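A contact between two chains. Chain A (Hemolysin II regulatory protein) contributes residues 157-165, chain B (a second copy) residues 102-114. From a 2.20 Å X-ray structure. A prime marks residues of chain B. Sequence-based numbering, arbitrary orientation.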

ATOM      1  N   LEU A 157       4.870   5.968  -0.103  1.00 23.07           N
ATOM      2  CA  LEU A 157       3.573   6.384   0.476  1.00 22.40           C
ATOM      3  C   LEU A 157       3.034   5.432   1.562  1.00 21.18           C
ATOM      4  O   LEU A 157       1.957   5.656   2.128  1.00 20.57           O
ATOM      5  CB  LEU A 157       2.537   6.578  -0.619  1.00 22.94           C
ATOM      6  CG  LEU A 157       2.592   7.866  -1.444  1.00 23.66           C
ATOM      7  CD1 LEU A 157       1.721   7.675  -2.703  1.00 25.13           C
ATOM      8  CD2 LEU A 157       2.092   9.044  -0.652  1.00 24.24           C
ATOM      9  N   PHE A 158       3.774   4.362   1.822  1.00 22.32           N
ATOM     10  CA  PHE A 158       3.384   3.327   2.765  1.00 23.00           C
ATOM     11  C   PHE A 158       4.532   3.010   3.763  1.00 22.42           C
ATOM     12  O   PHE A 158       4.976   1.855   3.887  1.00 21.28           O
ATOM     13  CB  PHE A 158       3.019   2.060   1.991  1.00 20.49           C
ATOM     14  CG  PHE A 158       2.246   1.063   2.801  1.00 27.84           C
ATOM     15  CD1 PHE A 158       2.015   1.285   4.165  1.00 22.72           C
ATOM     16  CD2 PHE A 158       1.755  -0.108   2.216  1.00 29.58           C
ATOM     17  CE1 PHE A 158       1.322   0.352   4.930  1.00 20.69           C
ATOM     18  CE2 PHE A 158       1.053  -1.060   2.981  1.00 28.05           C
ATOM     19  CZ  PHE A 158       0.832  -0.834   4.331  1.00 18.21           C
ATOM     20  N   PRO A 159       5.005   4.032   4.485  1.00 21.84           N
ATOM     21  CA  PRO A 159       6.120   3.859   5.416  1.00 22.95           C
ATOM     22  C   PRO A 159       5.943   2.676   6.367  1.00 26.76           C
ATOM     23  O   PRO A 159       6.924   2.014   6.692  1.00 29.66           O
ATOM     24  CB  PRO A 159       6.112   5.166   6.256  1.00 23.34           C
ATOM     25  CG  PRO A 159       4.798   5.841   5.971  1.00 22.48           C
ATOM     26  CD  PRO A 159       4.490   5.409   4.516  1.00 21.37           C
ATOM     27  N   LYS A 160       4.727   2.447   6.873  1.00 27.33           N
ATOM     28  CA  LYS A 160       4.552   1.403   7.886  1.00 27.56           C
ATOM     29  C   LYS A 160       4.696  -0.015   7.344  1.00 27.46           C
ATOM     30  O   LYS A 160       4.868  -0.938   8.095  1.00 26.61           O
ATOM     31  CB  LYS A 160       3.232   1.545   8.636  1.00 27.55           C
ATOM     32  CG  LYS A 160       3.164   2.787   9.450  1.00 27.49           C
ATOM     33  CD  LYS A 160       2.302   2.604  10.637  1.00 32.93           C
ATOM     34  CE  LYS A 160       2.278   3.873  11.452  1.00 31.79           C
ATOM     35  NZ  LYS A 160       1.384   3.650  12.597  1.00 42.08           N
ATOM     36  N   PHE A 161       4.638  -0.188   6.038  1.00 29.73           N
ATOM     37  CA  PHE A 161       4.718  -1.534   5.514  1.00 32.13           C
ATOM     38  C   PHE A 161       6.120  -2.055   5.748  1.00 35.39           C
ATOM     39  O   PHE A 161       6.333  -3.244   5.939  1.00 34.53           O
ATOM     40  CB  PHE A 161       4.390  -1.552   4.026  1.00 30.73           C
ATOM     41  CG  PHE A 161       4.396  -2.919   3.434  1.00 28.56           C
ATOM     42  CD1 PHE A 161       3.466  -3.835   3.806  1.00 21.97           C
ATOM     43  CD2 PHE A 161       5.367  -3.291   2.524  1.00 34.50           C
ATOM     44  CE1 PHE A 161       3.456  -5.100   3.261  1.00 27.10           C
ATOM     45  CE2 PHE A 161       5.375  -4.548   1.983  1.00 27.31           C
ATOM     46  CZ  PHE A 161       4.400  -5.458   2.351  1.00 31.24           C
ATOM     47  N   LYS A 162       7.087  -1.149   5.732  1.00 40.36           N
ATOM     48  CA  LYS A 162       8.465  -1.556   5.920  1.00 46.79           C
ATOM     49  C   LYS A 162       8.643  -2.253   7.268  1.00 48.88           C
ATOM     50  O   LYS A 162       9.048  -3.415   7.318  1.00 51.12           O
ATOM     51  CB  LYS A 162       9.391  -0.352   5.789  1.00 46.62           C
ATOM     52  CG  LYS A 162      10.861  -0.728   5.717  1.00 54.03           C
ATOM     53  CD  LYS A 162      11.662   0.346   4.959  1.00 65.15           C
ATOM     54  CE  LYS A 162      13.173   0.102   5.058  1.00 76.55           C
ATOM     55  NZ  LYS A 162      13.957   0.816   4.003  1.00 74.48           N
ATOM     56  N   LYS A 163       8.294  -1.577   8.360  1.00 51.42           N
ATOM     57  CA  LYS A 163       8.480  -2.191   9.666  1.00 53.31           C
ATOM     58  C   LYS A 163       7.707  -3.494   9.820  1.00 54.01           C
ATOM     59  O   LYS A 163       8.203  -4.441  10.421  1.00 55.74           O
ATOM     60  CB  LYS A 163       8.098  -1.259  10.811  1.00 54.28           C
ATOM     61  CG  LYS A 163       7.914  -2.047  12.111  1.00 58.47           C
ATOM     62  CD  LYS A 163       8.369  -1.303  13.356  1.00 62.93           C
ATOM     63  CE  LYS A 163       8.493  -2.286  14.517  1.00 63.58           C
ATOM     64  NZ  LYS A 163       8.799  -1.632  15.824  1.00 69.27           N
ATOM     65  N   PHE A 164       6.488  -3.544   9.304  1.00 53.66           N
ATOM     66  CA  PHE A 164       5.697  -4.769   9.407  1.00 53.86           C
ATOM     67  C   PHE A 164       6.457  -5.906   8.753  1.00 55.47           C
ATOM     68  O   PHE A 164       6.458  -7.039   9.208  1.00 56.47           O
ATOM     69  CB  PHE A 164       4.362  -4.578   8.711  1.00 52.64           C
ATOM     70  CG  PHE A 164       3.697  -5.854   8.289  1.00 48.00           C
ATOM     71  CD1 PHE A 164       2.884  -6.553   9.172  1.00 45.51           C
ATOM     72  CD2 PHE A 164       3.844  -6.335   6.991  1.00 43.44           C
ATOM     73  CE1 PHE A 164       2.236  -7.722   8.775  1.00 39.36           C
ATOM     74  CE2 PHE A 164       3.203  -7.502   6.580  1.00 40.42           C
ATOM     75  CZ  PHE A 164       2.397  -8.197   7.475  1.00 43.30           C
ATOM     76  N   ILE A 165       7.118  -5.587   7.663  1.00 57.98           N
ATOM     77  CA  ILE A 165       7.847  -6.583   6.918  1.00 59.65           C
ATOM     78  C   ILE A 165       9.050  -7.141   7.712  1.00 61.47           C
ATOM     79  O   ILE A 165       9.439  -8.304   7.542  1.00 60.35           O
ATOM     80  CB  ILE A 165       8.380  -5.936   5.683  1.00 59.36           C
ATOM     81  CG1 ILE A 165       8.467  -6.962   4.558  1.00 57.01           C
ATOM     82  CG2 ILE A 165       9.654  -5.198   6.053  1.00 62.85           C
ATOM     83  CD1 ILE A 165       7.207  -7.811   4.468  1.00 49.72           C
TER
ATOM     84  N   ALA B 102      -5.431  -6.373   5.747  1.00 21.45           N
ATOM     85  CA  ALA B 102      -4.061  -6.318   6.204  1.00 24.05           C
ATOM     86  C   ALA B 102      -3.624  -4.854   6.305  1.00 25.30           C
ATOM     87  O   ALA B 102      -3.115  -4.417   7.356  1.00 24.77           O
ATOM     88  CB  ALA B 102      -3.151  -7.097   5.294  1.00 22.03           C
ATOM     89  N   TYR B 103      -3.854  -4.096   5.233  1.00 24.72           N
ATOM     90  CA  TYR B 103      -3.537  -2.682   5.245  1.00 24.11           C
ATOM     91  C   TYR B 103      -4.021  -2.009   6.542  1.00 25.55           C
ATOM     92  O   TYR B 103      -3.251  -1.340   7.253  1.00 24.40           O
ATOM     93  CB  TYR B 103      -4.159  -1.960   4.055  1.00 24.46           C
ATOM     94  CG  TYR B 103      -3.770  -0.498   4.065  1.00 27.24           C
ATOM     95  CD1 TYR B 103      -2.501  -0.112   3.651  1.00 29.16           C
ATOM     96  CD2 TYR B 103      -4.634   0.485   4.547  1.00 26.60           C
ATOM     97  CE1 TYR B 103      -2.105   1.196   3.679  1.00 24.75           C
ATOM     98  CE2 TYR B 103      -4.250   1.821   4.566  1.00 20.53           C
ATOM     99  CZ  TYR B 103      -2.973   2.165   4.137  1.00 30.02           C
ATOM    100  OH  TYR B 103      -2.536   3.471   4.149  1.00 24.51           O
ATOM    101  N   GLU B 104      -5.301  -2.158   6.849  1.00 23.68           N
ATOM    102  CA  GLU B 104      -5.820  -1.508   8.032  1.00 24.32           C
ATOM    103  C   GLU B 104      -5.089  -1.942   9.315  1.00 26.49           C
ATOM    104  O   GLU B 104      -4.895  -1.143  10.238  1.00 25.34           O
ATOM    105  CB  GLU B 104      -7.310  -1.772   8.167  1.00 23.13           C
ATOM    106  CG  GLU B 104      -7.833  -1.573   9.596  1.00 32.31           C
ATOM    107  CD  GLU B 104      -7.957  -0.112  10.014  1.00 44.88           C
ATOM    108  OE1 GLU B 104      -7.814   0.771   9.134  1.00 47.71           O
ATOM    109  OE2 GLU B 104      -8.202   0.149  11.223  1.00 49.96           O
ATOM    110  N   GLU B 105      -4.704  -3.215   9.388  1.00 27.63           N
ATOM    111  CA  GLU B 105      -4.099  -3.732  10.609  1.00 30.12           C
ATOM    112  C   GLU B 105      -2.677  -3.204  10.731  1.00 30.01           C
ATOM    113  O   GLU B 105      -2.219  -2.863  11.822  1.00 29.54           O
ATOM    114  CB  GLU B 105      -4.108  -5.270  10.633  1.00 29.42           C
ATOM    115  CG  GLU B 105      -5.493  -5.898  10.805  1.00 33.58           C
ATOM    116  CD  GLU B 105      -6.280  -5.290  11.947  1.00 37.59           C
ATOM    117  OE1 GLU B 105      -5.650  -4.623  12.792  1.00 46.32           O
ATOM    118  OE2 GLU B 105      -7.520  -5.461  11.993  1.00 32.22           O
ATOM    119  N   ILE B 106      -1.995  -3.127   9.594  1.00 29.88           N
ATOM    120  CA  ILE B 106      -0.641  -2.630   9.565  1.00 30.91           C
ATOM    121  C   ILE B 106      -0.684  -1.162   9.950  1.00 33.70           C
ATOM    122  O   ILE B 106       0.034  -0.722  10.836  1.00 36.71           O
ATOM    123  CB  ILE B 106      -0.029  -2.794   8.185  1.00 29.30           C
ATOM    124  CG1 ILE B 106       0.144  -4.284   7.860  1.00 26.83           C
ATOM    125  CG2 ILE B 106       1.305  -2.053   8.103  1.00 29.27           C
ATOM    126  CD1 ILE B 106       0.409  -4.583   6.365  1.00 14.41           C
ATOM    127  N   ILE B 107      -1.571  -0.419   9.305  1.00 35.21           N
ATOM    128  CA  ILE B 107      -1.733   0.998   9.577  1.00 35.94           C
ATOM    129  C   ILE B 107      -2.071   1.237  11.041  1.00 37.21           C
ATOM    130  O   ILE B 107      -1.466   2.083  11.684  1.00 37.71           O
ATOM    131  CB  ILE B 107      -2.836   1.614   8.669  1.00 35.86           C
ATOM    132  CG1 ILE B 107      -2.294   1.791   7.253  1.00 33.92           C
ATOM    133  CG2 ILE B 107      -3.308   2.924   9.203  1.00 34.00           C
ATOM    134  CD1 ILE B 107      -0.833   2.197   7.210  1.00 21.06           C
ATOM    135  N   LYS B 108      -3.028   0.482  11.567  1.00 38.54           N
ATOM    136  CA  LYS B 108      -3.494   0.684  12.928  1.00 40.99           C
ATOM    137  C   LYS B 108      -2.581  -0.027  13.949  1.00 41.76           C
ATOM    138  O   LYS B 108      -2.455   0.416  15.090  1.00 41.17           O
ATOM    139  CB  LYS B 108      -4.982   0.305  13.037  1.00 40.47           C
ATOM    140  CG  LYS B 108      -5.410  -0.285  14.368  1.00 48.50           C
ATOM    141  CD  LYS B 108      -6.928  -0.252  14.579  1.00 53.49           C
ATOM    142  CE  LYS B 108      -7.257  -0.485  16.054  1.00 56.12           C
ATOM    143  NZ  LYS B 108      -8.681  -0.139  16.386  1.00 62.88           N
ATOM    144  N   GLU B 109      -1.908  -1.092  13.522  1.00 44.03           N
ATOM    145  CA  GLU B 109      -0.963  -1.816  14.385  1.00 46.57           C
ATOM    146  C   GLU B 109      -1.668  -2.376  15.612  1.00 47.19           C
ATOM    147  O   GLU B 109      -1.345  -2.013  16.744  1.00 48.08           O
ATOM    148  CB  GLU B 109       0.180  -0.904  14.853  1.00 47.23           C
ATOM    149  CG  GLU B 109       1.041  -0.296  13.754  1.00 48.85           C
ATOM    150  CD  GLU B 109       1.973   0.791  14.292  1.00 50.61           C
ATOM    151  OE1 GLU B 109       1.487   1.890  14.624  1.00 53.76           O
ATOM    152  OE2 GLU B 109       3.194   0.554  14.387  1.00 48.81           O
ATOM    153  N   SER B 110      -2.646  -3.243  15.394  1.00 47.35           N
ATOM    154  CA  SER B 110      -3.415  -3.784  16.502  1.00 45.92           C
ATOM    155  C   SER B 110      -2.737  -5.029  17.024  1.00 43.99           C
ATOM    156  O   SER B 110      -1.742  -5.493  16.466  1.00 45.26           O
ATOM    157  CB  SER B 110      -4.815  -4.153  16.023  1.00 46.81           C
ATOM    158  OG  SER B 110      -4.733  -4.983  14.871  1.00 49.78           O
ATOM    159  N   ALA B 111      -3.301  -5.586  18.082  1.00 42.84           N
ATOM    160  CA  ALA B 111      -2.853  -6.871  18.577  1.00 40.83           C
ATOM    161  C   ALA B 111      -3.106  -7.891  17.481  1.00 39.24           C
ATOM    162  O   ALA B 111      -2.322  -8.828  17.285  1.00 40.54           O
ATOM    163  CB  ALA B 111      -3.614  -7.239  19.831  1.00 38.92           C
ATOM    164  N   ARG B 112      -4.197  -7.675  16.748  1.00 36.94           N
ATOM    165  CA  ARG B 112      -4.646  -8.596  15.713  1.00 34.15           C
ATOM    166  C   ARG B 112      -3.616  -8.838  14.625  1.00 34.48           C
ATOM    167  O   ARG B 112      -3.536  -9.937  14.076  1.00 33.13           O
ATOM    168  CB  ARG B 112      -5.943  -8.095  15.101  1.00 32.91           C
ATOM    169  CG  ARG B 112      -7.065  -8.048  16.108  1.00 28.19           C
ATOM    170  CD  ARG B 112      -8.388  -7.762  15.433  1.00 21.51           C
ATOM    171  NE  ARG B 112      -8.376  -6.441  14.823  1.00 26.48           N
ATOM    172  CZ  ARG B 112      -8.817  -5.348  15.433  1.00 26.99           C
ATOM    173  NH1 ARG B 112      -9.307  -5.433  16.662  1.00 13.74           N
ATOM    174  NH2 ARG B 112      -8.771  -4.176  14.815  1.00 29.33           N
ATOM    175  N   LEU B 113      -2.829  -7.810  14.324  1.00 34.44           N
ATOM    176  CA  LEU B 113      -1.785  -7.902  13.312  1.00 35.48           C
ATOM    177  C   LEU B 113      -0.865  -9.108  13.526  1.00 36.38           C
ATOM    178  O   LEU B 113      -0.666  -9.941  12.635  1.00 35.40           O
ATOM    179  CB  LEU B 113      -0.968  -6.607  13.310  1.00 35.41           C
ATOM    180  CG  LEU B 113       0.100  -6.423  12.240  1.00 36.12           C
ATOM    181  CD1 LEU B 113      -0.493  -6.598  10.853  1.00 34.48           C
ATOM    182  CD2 LEU B 113       0.746  -5.053  12.390  1.00 35.37           C
ATOM    183  N   GLU B 114      -0.312  -9.204  14.727  1.00 38.43           N
ATOM    184  CA  GLU B 114       0.664 -10.243  15.019  1.00 38.90           C
ATOM    185  C   GLU B 114       0.069 -11.624  14.814  1.00 36.79           C
ATOM    186  O   GLU B 114       0.763 -12.536  14.397  1.00 36.60           O
ATOM    187  CB  GLU B 114       1.200 -10.085  16.445  1.00 40.46           C
ATOM    188  CG  GLU B 114       1.310  -8.616  16.915  1.00 49.26           C
ATOM    189  CD  GLU B 114       2.543  -7.858  16.370  1.00 62.34           C
ATOM    190  OE1 GLU B 114       3.018  -8.148  15.235  1.00 58.99           O
ATOM    191  OE2 GLU B 114       3.023  -6.948  17.091  1.00 64.32           O
TER
HETATM  192  O   HOH W   1       0.526   4.332   4.363  1.00 20.90           O

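Two helices, 159-165 of chain A and 102-108 of chain B, cross almost at right angles (88°), their axes 9.2 Å apart at closest approach; the contact buries 445 Å², both sides summed. At its centre is Ile106′, whose CA-to-CB bond points toward chain A and whose branched, wholly apolar side chain touches three phenylalanines. Its CD1 lies 3.9 Å from the centroid of the Phe164 ring, 10° off the ring normal, a CH-pi contact over the face; on its other branch, CG2 comes to 4.0 Å from Phe158 CE1. Phe161 offers only its edge, with CD1 4.1 Å from Ile106′ CD1. Phe164 also reaches the next helix, 111-114, where its CE1 lies 3.6 Å from Leu113′ CD1. Phe158 leaves its backbone sideways, but with chi1 t its ring end swings in: CZ is 3.5 Å from Tyr103′ CD1 and CE1 3.6 Å from Ile107′ CD1. The Phe158 and Tyr103′ rings meet obliquely, centroids 5.0 Å apart and planes at 56°. These side chains have no polar atom except the Tyr103′ hydroxyl, so they can be packed together without stranding a donor or acceptor.

That hydroxyl is accounted for. Water 1 donates to Tyr103′ OH (3.2 Å from the water O) and to Leu157 O (3.0 Å from the water O), bridging the chains and serving a loop carbonyl; Tyr103′ OH is also hydrogen-bonded elsewhere in the structure.

The direct polar link lies beside the apolar patch. The CA-to-CB bond of Lys160 points toward the chain B stretch, and the side chain is extended, chi2 to chi4 all t, so that NZ donates to Glu109′ OE1 at 2.7 Å, a salt bridge, and weakly to Ile107′ O at 3.4 Å. A long lysine suits this place: Lys160 CB packs 4.1 Å from Ile106′ CG2 while the charge reaches Glu109′, just past the end of helix 102-108. Glu109′, the first residue to leave helical phi/psi, has positive phi, and its carboxylate end comes nearer to chain A than its CA-to-CB direction suggests.

Within chain B, polar groups around the turn satisfy one another. Ser110′ caps helix 111-114, its OG accepting weakly from Leu113′ N at 3.5 Å, and the same OG donates to Glu105′ OE1 at a very short 2.3 Å. The other oxygen, Glu105′ OE2, takes a salt bridge from Arg112′ NE at 3.1 Å and a weak bond from Arg112′ NH2 at 3.3 Å. Both carboxylate oxygens of Glu105′, a buried residue, thus have partners, and its side chain takes no direct part in the contact with the chain A stretch.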